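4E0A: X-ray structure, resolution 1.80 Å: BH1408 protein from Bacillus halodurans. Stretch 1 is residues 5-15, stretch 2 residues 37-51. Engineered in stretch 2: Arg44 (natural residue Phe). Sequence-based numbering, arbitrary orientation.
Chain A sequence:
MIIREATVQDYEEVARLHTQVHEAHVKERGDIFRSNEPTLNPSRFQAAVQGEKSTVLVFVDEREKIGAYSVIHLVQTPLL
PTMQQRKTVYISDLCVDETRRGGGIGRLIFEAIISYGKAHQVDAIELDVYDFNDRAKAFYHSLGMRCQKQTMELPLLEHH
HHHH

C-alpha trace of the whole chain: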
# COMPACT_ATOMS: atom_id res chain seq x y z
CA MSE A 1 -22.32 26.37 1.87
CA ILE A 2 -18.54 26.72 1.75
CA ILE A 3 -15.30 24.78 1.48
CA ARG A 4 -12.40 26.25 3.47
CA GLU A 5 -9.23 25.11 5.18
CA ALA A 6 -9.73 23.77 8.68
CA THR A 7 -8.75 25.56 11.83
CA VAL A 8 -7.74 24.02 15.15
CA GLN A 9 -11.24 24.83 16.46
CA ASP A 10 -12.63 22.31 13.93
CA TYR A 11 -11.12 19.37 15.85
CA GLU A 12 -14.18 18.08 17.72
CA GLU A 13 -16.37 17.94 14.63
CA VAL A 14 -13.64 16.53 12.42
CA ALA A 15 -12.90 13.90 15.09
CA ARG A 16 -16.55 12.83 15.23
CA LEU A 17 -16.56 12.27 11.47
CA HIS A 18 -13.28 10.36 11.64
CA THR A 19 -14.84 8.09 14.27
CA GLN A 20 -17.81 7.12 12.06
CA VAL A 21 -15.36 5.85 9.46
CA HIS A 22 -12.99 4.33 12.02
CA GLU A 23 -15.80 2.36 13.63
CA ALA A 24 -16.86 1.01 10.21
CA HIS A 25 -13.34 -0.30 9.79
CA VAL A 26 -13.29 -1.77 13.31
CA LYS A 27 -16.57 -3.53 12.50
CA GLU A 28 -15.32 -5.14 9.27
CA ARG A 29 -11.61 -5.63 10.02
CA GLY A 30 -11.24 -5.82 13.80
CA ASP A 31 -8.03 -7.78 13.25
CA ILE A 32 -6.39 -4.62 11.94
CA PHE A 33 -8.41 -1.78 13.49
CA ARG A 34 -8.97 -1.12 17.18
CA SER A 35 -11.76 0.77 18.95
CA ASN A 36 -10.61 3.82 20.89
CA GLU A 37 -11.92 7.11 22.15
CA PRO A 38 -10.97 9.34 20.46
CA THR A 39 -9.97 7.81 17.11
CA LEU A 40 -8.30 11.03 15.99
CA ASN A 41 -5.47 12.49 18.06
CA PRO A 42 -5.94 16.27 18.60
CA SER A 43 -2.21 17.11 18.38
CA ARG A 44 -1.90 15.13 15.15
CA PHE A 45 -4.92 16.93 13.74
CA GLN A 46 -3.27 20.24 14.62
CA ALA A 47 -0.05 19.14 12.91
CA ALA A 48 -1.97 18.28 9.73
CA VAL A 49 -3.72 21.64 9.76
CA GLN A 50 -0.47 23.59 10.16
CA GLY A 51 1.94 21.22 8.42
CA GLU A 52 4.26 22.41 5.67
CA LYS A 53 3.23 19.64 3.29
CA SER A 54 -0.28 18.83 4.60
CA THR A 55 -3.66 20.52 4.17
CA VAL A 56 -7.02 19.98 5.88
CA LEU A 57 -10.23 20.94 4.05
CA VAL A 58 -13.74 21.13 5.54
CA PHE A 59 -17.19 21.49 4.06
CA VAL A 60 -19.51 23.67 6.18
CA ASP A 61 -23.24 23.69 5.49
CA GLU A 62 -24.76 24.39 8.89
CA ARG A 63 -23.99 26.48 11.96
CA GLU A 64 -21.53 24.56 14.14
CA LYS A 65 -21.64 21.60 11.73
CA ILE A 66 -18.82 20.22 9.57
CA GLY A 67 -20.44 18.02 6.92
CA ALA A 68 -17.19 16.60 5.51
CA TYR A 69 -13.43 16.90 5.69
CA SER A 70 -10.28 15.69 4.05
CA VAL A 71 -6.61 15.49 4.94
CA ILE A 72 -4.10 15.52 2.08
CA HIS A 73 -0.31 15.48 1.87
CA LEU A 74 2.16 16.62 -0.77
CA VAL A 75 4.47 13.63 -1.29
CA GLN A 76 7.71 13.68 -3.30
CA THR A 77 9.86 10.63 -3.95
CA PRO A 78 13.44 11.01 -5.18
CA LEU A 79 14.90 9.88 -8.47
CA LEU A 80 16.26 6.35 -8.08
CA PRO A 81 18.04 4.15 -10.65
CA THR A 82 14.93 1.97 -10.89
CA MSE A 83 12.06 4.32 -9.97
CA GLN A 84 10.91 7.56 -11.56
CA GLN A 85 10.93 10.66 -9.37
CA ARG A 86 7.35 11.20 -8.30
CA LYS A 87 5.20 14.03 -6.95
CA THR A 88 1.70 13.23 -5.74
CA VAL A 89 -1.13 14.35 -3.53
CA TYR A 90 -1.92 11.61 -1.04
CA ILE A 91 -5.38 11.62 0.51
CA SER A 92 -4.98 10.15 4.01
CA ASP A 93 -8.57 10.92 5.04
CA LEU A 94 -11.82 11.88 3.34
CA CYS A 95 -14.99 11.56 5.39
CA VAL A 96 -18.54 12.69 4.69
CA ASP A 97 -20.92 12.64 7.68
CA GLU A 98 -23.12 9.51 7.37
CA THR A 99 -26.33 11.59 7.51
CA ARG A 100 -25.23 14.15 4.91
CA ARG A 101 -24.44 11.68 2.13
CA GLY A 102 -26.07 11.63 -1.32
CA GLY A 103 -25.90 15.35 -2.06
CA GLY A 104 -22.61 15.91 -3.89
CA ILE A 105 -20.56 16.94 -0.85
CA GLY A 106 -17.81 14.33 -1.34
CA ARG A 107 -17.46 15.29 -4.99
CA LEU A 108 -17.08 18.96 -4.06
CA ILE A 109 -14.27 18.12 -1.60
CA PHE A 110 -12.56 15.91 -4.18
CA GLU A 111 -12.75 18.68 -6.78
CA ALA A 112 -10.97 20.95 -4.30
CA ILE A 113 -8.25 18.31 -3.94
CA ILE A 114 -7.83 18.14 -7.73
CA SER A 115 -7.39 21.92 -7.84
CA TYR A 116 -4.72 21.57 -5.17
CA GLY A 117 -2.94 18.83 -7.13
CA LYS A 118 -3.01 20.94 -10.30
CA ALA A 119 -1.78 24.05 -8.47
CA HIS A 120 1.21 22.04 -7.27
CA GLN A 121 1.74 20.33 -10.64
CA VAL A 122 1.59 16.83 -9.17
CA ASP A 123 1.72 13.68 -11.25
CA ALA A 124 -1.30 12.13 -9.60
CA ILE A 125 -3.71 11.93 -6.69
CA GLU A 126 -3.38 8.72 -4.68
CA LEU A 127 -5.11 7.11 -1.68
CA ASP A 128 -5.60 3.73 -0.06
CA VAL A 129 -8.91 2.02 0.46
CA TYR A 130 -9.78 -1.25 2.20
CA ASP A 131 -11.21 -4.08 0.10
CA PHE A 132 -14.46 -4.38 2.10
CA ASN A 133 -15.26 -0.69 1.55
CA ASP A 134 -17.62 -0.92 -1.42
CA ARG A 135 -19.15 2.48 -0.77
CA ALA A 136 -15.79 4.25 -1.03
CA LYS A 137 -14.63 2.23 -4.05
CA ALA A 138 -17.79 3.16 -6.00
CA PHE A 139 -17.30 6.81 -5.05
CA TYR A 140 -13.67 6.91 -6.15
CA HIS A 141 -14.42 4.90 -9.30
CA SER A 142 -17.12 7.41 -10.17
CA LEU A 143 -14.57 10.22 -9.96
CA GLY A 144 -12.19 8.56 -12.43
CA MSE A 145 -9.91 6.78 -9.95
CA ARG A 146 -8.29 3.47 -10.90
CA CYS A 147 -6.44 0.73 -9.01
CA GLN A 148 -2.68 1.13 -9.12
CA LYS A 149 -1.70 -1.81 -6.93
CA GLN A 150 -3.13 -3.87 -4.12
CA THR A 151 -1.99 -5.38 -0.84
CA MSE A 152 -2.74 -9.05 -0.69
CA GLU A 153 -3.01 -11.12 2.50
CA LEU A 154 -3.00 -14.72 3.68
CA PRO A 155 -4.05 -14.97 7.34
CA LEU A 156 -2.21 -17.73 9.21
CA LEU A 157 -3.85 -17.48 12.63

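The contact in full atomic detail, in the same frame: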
# COMPACT_ATOMS: atom_id res chain seq x y z
N GLU A 5 -10.18 25.86 4.38
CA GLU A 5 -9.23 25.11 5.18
C GLU A 5 -9.71 25.05 6.61
O GLU A 5 -10.40 25.94 7.09
CB GLU A 5 -7.82 25.71 5.09
CG GLU A 5 -7.21 25.57 3.70
CD GLU A 5 -5.69 25.64 3.71
OE1 GLU A 5 -5.11 26.05 4.74
OE2 GLU A 5 -5.07 25.29 2.69
N ALA A 6 -9.36 23.96 7.29
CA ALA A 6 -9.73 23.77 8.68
C ALA A 6 -8.99 24.74 9.58
O ALA A 6 -7.95 25.31 9.21
CB ALA A 6 -9.44 22.33 9.10
N THR A 7 -9.53 24.95 10.77
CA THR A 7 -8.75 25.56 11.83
C THR A 7 -8.70 24.58 13.00
O THR A 7 -9.42 23.57 13.01
CB THR A 7 -9.35 26.89 12.31
OG1 THR A 7 -10.39 26.64 13.26
CG2 THR A 7 -9.91 27.69 11.13
N VAL A 8 -7.87 24.88 13.98
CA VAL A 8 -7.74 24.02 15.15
C VAL A 8 -9.09 23.82 15.84
O VAL A 8 -9.40 22.72 16.29
CB VAL A 8 -6.67 24.57 16.13
CG1 VAL A 8 -6.85 24.00 17.53
CG2 VAL A 8 -5.27 24.26 15.59
N GLN A 9 -9.90 24.86 15.86
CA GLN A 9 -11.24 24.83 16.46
C GLN A 9 -12.19 23.81 15.80
O GLN A 9 -13.24 23.49 16.35
CB GLN A 9 -11.84 26.24 16.40
CG GLN A 9 -13.14 26.45 17.15
CD GLN A 9 -13.69 27.86 16.97
OE1 GLN A 9 -13.09 28.69 16.29
NE2 GLN A 9 -14.84 28.14 17.59
N ASP A 10 -11.82 23.30 14.63
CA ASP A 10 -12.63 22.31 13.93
C ASP A 10 -12.45 20.89 14.47
O ASP A 10 -13.16 19.98 14.06
CB ASP A 10 -12.33 22.31 12.42
CG ASP A 10 -12.77 23.59 11.74
OD1 ASP A 10 -13.79 24.17 12.19
OD2 ASP A 10 -12.12 24.02 10.77
N TYR A 11 -11.52 20.71 15.41
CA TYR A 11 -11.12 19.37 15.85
C TYR A 11 -12.29 18.46 16.25
O TYR A 11 -12.41 17.34 15.75
CB TYR A 11 -10.07 19.41 16.97
CG TYR A 11 -9.96 18.04 17.62
CD1 TYR A 11 -9.36 16.98 16.94
CD2 TYR A 11 -10.52 17.78 18.87
CE1 TYR A 11 -9.30 15.71 17.50
CE2 TYR A 11 -10.46 16.51 19.43
CZ TYR A 11 -9.85 15.49 18.75
OH TYR A 11 -9.78 14.23 19.28
N GLU A 12 -13.14 18.94 17.15
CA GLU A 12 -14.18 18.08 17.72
C GLU A 12 -15.10 17.51 16.65
O GLU A 12 -15.40 16.32 16.63
CB GLU A 12 -14.98 18.80 18.82
CG GLU A 12 -14.31 18.67 20.18
CD GLU A 12 -14.98 19.46 21.29
OE1 GLU A 12 -16.11 19.96 21.09
OE2 GLU A 12 -14.36 19.60 22.37
N GLU A 13 -15.54 18.37 15.74
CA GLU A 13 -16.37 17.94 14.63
C GLU A 13 -15.64 17.03 13.67
O GLU A 13 -16.20 16.02 13.23
CB GLU A 13 -16.87 19.14 13.86
CG GLU A 13 -17.90 19.90 14.61
CD GLU A 13 -19.08 20.16 13.74
OE1 GLU A 13 -19.82 19.19 13.44
OE2 GLU A 13 -19.23 21.32 13.34
N VAL A 14 -14.42 17.39 13.31
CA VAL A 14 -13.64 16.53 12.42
C VAL A 14 -13.40 15.16 13.07
O VAL A 14 -13.50 14.13 12.40
CB VAL A 14 -12.33 17.20 12.01
CG1 VAL A 14 -11.40 16.20 11.28
CG2 VAL A 14 -12.64 18.43 11.14
N ALA A 15 -13.11 15.15 14.37
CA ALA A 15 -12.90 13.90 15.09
C ALA A 15 -14.12 12.98 15.06
O ALA A 15 -14.01 11.76 14.88
CB ALA A 15 -12.43 14.16 16.54
N GLU A 37 -11.29 5.80 22.06
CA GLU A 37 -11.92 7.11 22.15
C GLU A 37 -10.85 8.09 22.64
O GLU A 37 -10.36 7.95 23.77
CB GLU A 37 -13.09 7.06 23.14
CG GLU A 37 -14.09 5.93 22.89
CD GLU A 37 -15.22 5.92 23.92
OE1 GLU A 37 -14.99 5.49 25.07
OE2 GLU A 37 -16.33 6.39 23.58
N PRO A 38 -10.47 9.07 21.81
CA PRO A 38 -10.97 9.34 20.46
C PRO A 38 -10.27 8.47 19.45
O PRO A 38 -9.40 7.72 19.86
CB PRO A 38 -10.60 10.81 20.23
CG PRO A 38 -9.38 11.02 21.03
CD PRO A 38 -9.46 10.07 22.23
N THR A 39 -10.64 8.57 18.18
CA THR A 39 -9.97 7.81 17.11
C THR A 39 -9.02 8.73 16.38
O THR A 39 -8.17 8.26 15.63
CB THR A 39 -10.98 7.25 16.09
OG1 THR A 39 -11.64 8.34 15.42
CG2 THR A 39 -12.02 6.37 16.79
N LEU A 40 -9.17 10.03 16.59
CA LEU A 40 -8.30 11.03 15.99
C LEU A 40 -7.58 11.81 17.09
O LEU A 40 -8.21 12.45 17.95
CB LEU A 40 -9.09 12.00 15.09
CG LEU A 40 -8.29 13.15 14.46
CD1 LEU A 40 -7.19 12.63 13.55
CD2 LEU A 40 -9.20 14.12 13.70
N ASN A 41 -6.26 11.78 17.06
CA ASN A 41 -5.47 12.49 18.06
C ASN A 41 -5.52 13.99 17.76
O ASN A 41 -5.29 14.40 16.62
CB ASN A 41 -4.03 11.95 18.04
CG ASN A 41 -3.13 12.65 19.04
OD1 ASN A 41 -2.92 13.85 18.95
ND2 ASN A 41 -2.57 11.88 19.97
N PRO A 42 -5.84 14.81 18.77
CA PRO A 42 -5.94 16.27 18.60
C PRO A 42 -4.63 16.94 18.19
O PRO A 42 -4.66 17.83 17.33
CB PRO A 42 -6.41 16.76 19.98
CG PRO A 42 -6.06 15.67 20.92
CD PRO A 42 -6.18 14.40 20.15
N SER A 43 -3.50 16.54 18.78
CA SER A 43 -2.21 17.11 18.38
C SER A 43 -1.85 16.75 16.93
O SER A 43 -1.29 17.57 16.20
CB SER A 43 -1.09 16.68 19.33
OG SER A 43 -1.23 17.34 20.58
N ARG A 44 -2.20 15.55 16.51
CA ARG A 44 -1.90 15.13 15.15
C ARG A 44 -2.81 15.82 14.13
O ARG A 44 -2.41 16.09 13.00
CB ARG A 44 -1.94 13.62 15.02
CG ARG A 44 -0.90 12.95 15.94
CD ARG A 44 -0.57 11.53 15.52
NE ARG A 44 0.52 10.98 16.32
CZ ARG A 44 1.81 11.16 16.04
NH1 ARG A 44 2.17 11.88 14.99
NH2 ARG A 44 2.74 10.63 16.82
N PHE A 45 -4.04 16.11 14.55
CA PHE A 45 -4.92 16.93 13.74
C PHE A 45 -4.28 18.31 13.57
O PHE A 45 -4.14 18.81 12.45
CB PHE A 45 -6.29 17.07 14.39
CG PHE A 45 -7.20 18.02 13.68
CD1 PHE A 45 -7.73 17.69 12.44
CD2 PHE A 45 -7.52 19.25 14.23
CE1 PHE A 45 -8.58 18.57 11.78
CE2 PHE A 45 -8.37 20.14 13.57
CZ PHE A 45 -8.89 19.79 12.34
N GLN A 46 -3.88 18.92 14.68
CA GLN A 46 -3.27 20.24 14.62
C GLN A 46 -2.04 20.26 13.70
O GLN A 46 -1.87 21.18 12.90
CB GLN A 46 -2.92 20.76 16.02
CG GLN A 46 -2.20 22.11 16.00
CD GLN A 46 -1.70 22.53 17.38
OE1 GLN A 46 -1.82 21.79 18.36
NE2 GLN A 46 -1.13 23.72 17.45
N ALA A 47 -1.21 19.23 13.79
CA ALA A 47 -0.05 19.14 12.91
C ALA A 47 -0.44 19.07 11.43
O ALA A 47 0.28 19.59 10.58
CB ALA A 47 0.82 17.94 13.27
N ALA A 48 -1.57 18.43 11.12
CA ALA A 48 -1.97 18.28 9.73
C ALA A 48 -2.46 19.62 9.22
O ALA A 48 -2.17 20.01 8.09
CB ALA A 48 -3.05 17.23 9.56
N VAL A 49 -3.20 20.32 10.08
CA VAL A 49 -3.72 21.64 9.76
C VAL A 49 -2.60 22.64 9.44
O VAL A 49 -2.69 23.42 8.48
CB VAL A 49 -4.62 22.17 10.90
CG1 VAL A 49 -4.97 23.66 10.70
CG2 VAL A 49 -5.90 21.30 11.05
N GLN A 50 -1.53 22.60 10.23
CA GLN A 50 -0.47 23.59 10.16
C GLN A 50 0.78 23.10 9.43
O GLN A 50 1.73 23.86 9.25
CB GLN A 50 -0.08 24.03 11.57
CG GLN A 50 -1.21 24.69 12.34
CD GLN A 50 -0.86 24.89 13.81
OE1 GLN A 50 0.12 24.34 14.31
NE2 GLN A 50 -1.67 25.69 14.50
N GLY A 51 0.77 21.84 9.03
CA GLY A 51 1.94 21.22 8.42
C GLY A 51 2.39 21.88 7.13
O GLY A 51 1.58 22.44 6.39
O HOH W 1 -4.79 23.20 6.31

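Three residues cover nearly half of this contact: Tyr11 and Val8 from stretch 1 and Phe45 from stretch 2, with 115, 67 and 96 Å² covered respectively, out of 593 Å² buried on both sides together. The helix that includes Tyr11 and Val14 and the helix 42-50 run at 104° to each other, and their axes come no nearer than 10.8 Å.

Tyr11 sends its CA-to-CB bond sideways, yet with chi1 at 166° (t) the phenol reaches the segment that leads into the second helix. There its OH donates a hydrogen bond to the backbone carbonyl of Leu40, 2.7 Å from Tyr11 OH to Leu40 O; it is the only direct hydrogen bond between the stretches. The acceptor lies near the ring plane, where a phenol hydroxyl can direct its proton. One face of the same ring is covered by Pro42, whose CB sits 3.9 Å from the ring centroid and 13° off the normal, a geometry that qualifies as a CH-pi contact.

Phe45 points toward stretch 1 and is buried. Its ring edge meets the backbone at the 3-10 turn, with Phe45 CE2 3.6 Å from Thr7 O and 3.9 Å from Val8 O. Val14 CG1 packs 3.7 Å from Phe45 CE1, and Ala6 CB lies 4.2 Å from Phe45 CZ. Its pairing with Tyr11 is oblique: the centroids are 5.9 Å apart and the planes meet at 54°, while Tyr11 CB approaches Phe45 CD2 to 3.7 Å.

Val8 lies at the exposed margin, where its CG2 rests 3.8 Å from Gln46 CG and 4.0 Å from Gln50 NE2. Apolar packing continues at Leu40, whose CD2 is 3.9 Å from Val14 CG1, and at Val49, whose CG2 is 4.2 Å from Ala6 CB.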